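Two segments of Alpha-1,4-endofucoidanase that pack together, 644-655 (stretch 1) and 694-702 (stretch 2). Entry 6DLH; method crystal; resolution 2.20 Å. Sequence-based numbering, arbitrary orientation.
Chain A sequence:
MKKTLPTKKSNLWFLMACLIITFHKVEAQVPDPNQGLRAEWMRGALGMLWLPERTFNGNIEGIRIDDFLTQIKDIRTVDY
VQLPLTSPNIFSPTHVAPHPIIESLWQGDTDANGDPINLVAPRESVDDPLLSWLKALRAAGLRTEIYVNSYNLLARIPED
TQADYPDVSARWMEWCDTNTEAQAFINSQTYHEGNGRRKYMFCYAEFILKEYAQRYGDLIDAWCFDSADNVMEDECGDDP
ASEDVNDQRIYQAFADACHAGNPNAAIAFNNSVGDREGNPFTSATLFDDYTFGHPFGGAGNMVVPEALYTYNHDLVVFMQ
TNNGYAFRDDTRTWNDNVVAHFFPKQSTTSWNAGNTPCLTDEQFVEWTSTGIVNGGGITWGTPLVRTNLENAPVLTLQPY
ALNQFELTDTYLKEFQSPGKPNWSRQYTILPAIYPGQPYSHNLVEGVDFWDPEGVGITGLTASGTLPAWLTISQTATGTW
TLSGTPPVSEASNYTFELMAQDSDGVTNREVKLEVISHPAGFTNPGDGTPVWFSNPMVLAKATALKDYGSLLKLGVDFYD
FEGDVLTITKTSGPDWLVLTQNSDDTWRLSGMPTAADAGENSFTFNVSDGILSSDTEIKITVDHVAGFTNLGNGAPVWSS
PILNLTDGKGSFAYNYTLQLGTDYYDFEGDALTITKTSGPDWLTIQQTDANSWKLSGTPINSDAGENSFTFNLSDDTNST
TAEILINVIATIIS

Stretch 1 644-655: NLTDGKGSFAYN
Stretch 2 (694-702) KLSGTPINS

How do the two backbones run? They are antiparallel: Tyr654 faces Gly697 as a hydrogen-bonded pair, CA to CA 5.5 Å, and Asn655 faces Ser696 as a non-hydrogen-bonded pair, CA to CA 4.8 Å. Both strands are extended, with phi/psi of -106/145 at Tyr654 and -142/169 at Ser696. Tyr654 N donates to Gly697 O at 2.9 Å. From the second stretch, Tyr654 O receives a CA-H...O contact from Ser696 CA at 3.5 Å, with no conventional hydrogen bond. Gly697, at 146/169, adopts angles that would jam a CB against the preceding carbonyl oxygen.

What does Pro699 do, with the most covered surface of any residue here? Its carbonyl joins the second stretch to a type II turn from Lys649 to Phe652, closed by Phe652 N to Lys649 O at 3.0 Å. Within the turn, Gly650 lies at -56/125 and Ser651 at 84/-3, and Ser651 N donates to Pro699 O at 2.6 Å, nearly straight at 168°. The Pro699 ring, C-gamma endo, places Pro699 CG 3.6 Å from Lys649 O and Pro699 CD 3.3 Å from Phe652 O. A CB on Gly650 would clash with Asn701 OD1, which lies 3.4 Å from Gly650 CA.

How is Tyr654 held? With chi1 t (-175°) and chi2 87°, its side chain reaches back along its own stretch, where Tyr654 OH donates to Thr646 O at 2.6 Å. Tyr654 CB meets Pro699 CD at 4.3 Å, a loose apolar contact.

Where does Leu695 fit? Its m, t side chain (-66°, 161°) brings Leu695 CD1 within 3.6 Å of Leu645 CD2, an apolar pairing of methyl groups. Its carbonyl lies obliquely to the Tyr654 ring, and Leu695 O accepts a CA-H...O contact from Asn655 CA at 3.5 Å.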

# COMPACT_ATOMS: atom_id res chain seq x y z
N ASN A 644 -35.58 -4.79 21.76
CA ASN A 644 -35.24 -6.06 22.38
C ASN A 644 -33.72 -6.15 22.51
O ASN A 644 -33.01 -6.21 21.51
CB ASN A 644 -35.83 -7.24 21.60
CG ASN A 644 -35.84 -8.54 22.38
OD1 ASN A 644 -35.50 -8.56 23.57
ND2 ASN A 644 -36.23 -9.62 21.73
N LEU A 645 -33.23 -6.15 23.76
CA LEU A 645 -31.81 -6.03 24.07
C LEU A 645 -31.21 -7.38 24.43
O LEU A 645 -31.87 -8.41 24.34
CB LEU A 645 -31.64 -5.01 25.20
CG LEU A 645 -31.11 -3.63 24.79
CD1 LEU A 645 -31.85 -3.08 23.58
CD2 LEU A 645 -31.17 -2.65 25.96
N THR A 646 -29.93 -7.37 24.82
CA THR A 646 -29.17 -8.57 25.12
C THR A 646 -29.57 -9.08 26.51
O THR A 646 -29.72 -8.29 27.44
CB THR A 646 -27.66 -8.29 25.11
OG1 THR A 646 -27.33 -7.62 23.89
CG2 THR A 646 -26.81 -9.54 25.24
N ASP A 647 -29.69 -10.41 26.61
CA ASP A 647 -29.94 -11.12 27.85
C ASP A 647 -29.02 -10.63 28.96
O ASP A 647 -27.87 -10.26 28.72
CB ASP A 647 -29.76 -12.63 27.68
CG ASP A 647 -30.84 -13.29 26.84
OD1 ASP A 647 -31.76 -12.56 26.40
OD2 ASP A 647 -30.76 -14.52 26.62
N GLY A 648 -29.57 -10.62 30.18
CA GLY A 648 -28.81 -10.45 31.41
C GLY A 648 -28.66 -11.79 32.14
O GLY A 648 -29.37 -12.75 31.82
N LYS A 649 -27.73 -11.83 33.09
CA LYS A 649 -27.52 -13.03 33.89
C LYS A 649 -27.54 -12.64 35.37
O LYS A 649 -26.91 -11.66 35.76
CB LYS A 649 -26.25 -13.77 33.45
N GLY A 650 -28.30 -13.39 36.17
CA GLY A 650 -28.46 -13.08 37.58
C GLY A 650 -27.11 -13.00 38.30
O GLY A 650 -26.32 -13.94 38.22
N SER A 651 -26.87 -11.86 38.96
CA SER A 651 -25.71 -11.57 39.79
C SER A 651 -24.52 -11.08 38.96
O SER A 651 -23.48 -10.73 39.52
CB SER A 651 -25.35 -12.73 40.71
OG SER A 651 -24.61 -13.73 40.03
N PHE A 652 -24.67 -11.05 37.64
CA PHE A 652 -23.63 -10.55 36.76
C PHE A 652 -23.97 -9.13 36.32
O PHE A 652 -25.11 -8.85 35.97
CB PHE A 652 -23.41 -11.49 35.58
CG PHE A 652 -22.77 -12.80 35.97
CD1 PHE A 652 -21.40 -12.89 36.15
CD2 PHE A 652 -23.55 -13.93 36.17
CE1 PHE A 652 -20.82 -14.10 36.52
CE2 PHE A 652 -22.96 -15.13 36.54
CZ PHE A 652 -21.60 -15.21 36.72
N ALA A 653 -22.97 -8.24 36.37
CA ALA A 653 -23.15 -6.86 35.95
C ALA A 653 -23.58 -6.83 34.49
O ALA A 653 -23.07 -7.58 33.66
CB ALA A 653 -21.90 -6.05 36.19
N TYR A 654 -24.58 -5.98 34.21
CA TYR A 654 -25.14 -5.82 32.89
C TYR A 654 -24.65 -4.50 32.32
O TYR A 654 -24.48 -3.52 33.06
CB TYR A 654 -26.67 -5.82 32.96
CG TYR A 654 -27.36 -5.79 31.62
CD1 TYR A 654 -27.63 -6.96 30.94
CD2 TYR A 654 -27.74 -4.59 31.04
CE1 TYR A 654 -28.26 -6.95 29.71
CE2 TYR A 654 -28.37 -4.56 29.80
CZ TYR A 654 -28.63 -5.74 29.13
OH TYR A 654 -29.25 -5.73 27.92
N ASN A 655 -24.43 -4.49 31.00
CA ASN A 655 -24.02 -3.29 30.28
C ASN A 655 -24.59 -3.35 28.86
O ASN A 655 -24.59 -4.42 28.24
CB ASN A 655 -22.50 -3.11 30.25
CG ASN A 655 -21.93 -2.63 31.56
OD1 ASN A 655 -22.08 -1.46 31.92
ND2 ASN A 655 -21.28 -3.53 32.30
N LYS A 694 -25.47 4.81 28.41
CA LYS A 694 -25.21 3.46 28.90
C LYS A 694 -26.28 3.01 29.89
O LYS A 694 -26.55 3.68 30.89
CB LYS A 694 -23.81 3.33 29.50
CG LYS A 694 -23.43 1.93 29.97
CD LYS A 694 -21.99 1.78 30.42
CE LYS A 694 -21.72 2.31 31.81
NZ LYS A 694 -20.27 2.29 32.12
N LEU A 695 -26.89 1.86 29.58
CA LEU A 695 -27.77 1.15 30.49
C LEU A 695 -26.94 0.18 31.31
O LEU A 695 -26.28 -0.70 30.75
CB LEU A 695 -28.81 0.39 29.66
CG LEU A 695 -29.78 1.25 28.86
CD1 LEU A 695 -30.44 0.44 27.75
CD2 LEU A 695 -30.84 1.86 29.76
N SER A 696 -26.97 0.34 32.63
CA SER A 696 -26.21 -0.55 33.50
C SER A 696 -26.98 -0.89 34.77
O SER A 696 -28.00 -0.28 35.08
CB SER A 696 -24.85 0.03 33.80
OG SER A 696 -24.97 1.35 34.29
N GLY A 697 -26.45 -1.88 35.49
CA GLY A 697 -27.01 -2.34 36.75
C GLY A 697 -26.79 -3.84 36.89
O GLY A 697 -26.40 -4.50 35.93
N THR A 698 -27.05 -4.37 38.09
CA THR A 698 -26.87 -5.79 38.33
C THR A 698 -28.21 -6.43 38.66
O THR A 698 -28.82 -6.10 39.68
CB THR A 698 -25.78 -6.05 39.38
OG1 THR A 698 -24.62 -5.30 38.98
CG2 THR A 698 -25.41 -7.51 39.51
N PRO A 699 -28.72 -7.35 37.81
CA PRO A 699 -29.94 -8.08 38.12
C PRO A 699 -29.61 -9.26 39.02
O PRO A 699 -28.49 -9.78 38.96
CB PRO A 699 -30.39 -8.56 36.73
CG PRO A 699 -29.09 -8.79 35.98
CD PRO A 699 -28.16 -7.71 36.50
N ILE A 700 -30.57 -9.65 39.86
CA ILE A 700 -30.49 -10.88 40.64
C ILE A 700 -31.54 -11.84 40.08
O ILE A 700 -32.35 -11.45 39.24
CB ILE A 700 -30.66 -10.61 42.15
CG1 ILE A 700 -31.98 -9.91 42.49
CG2 ILE A 700 -29.45 -9.83 42.69
CD1 ILE A 700 -32.29 -9.84 43.97
N ASN A 701 -31.51 -13.10 40.55
CA ASN A 701 -32.36 -14.17 40.04
C ASN A 701 -33.84 -13.84 40.20
O ASN A 701 -34.66 -14.25 39.39
CB ASN A 701 -32.03 -15.52 40.67
CG ASN A 701 -30.71 -16.08 40.19
OD1 ASN A 701 -29.85 -15.33 39.73
ND2 ASN A 701 -30.54 -17.39 40.28
N SER A 702 -34.19 -13.10 41.26
CA SER A 702 -35.57 -12.70 41.48
C SER A 702 -36.09 -11.85 40.32
O SER A 702 -37.29 -11.59 40.23
CB SER A 702 -35.75 -12.00 42.80
OG SER A 702 -35.28 -10.66 42.73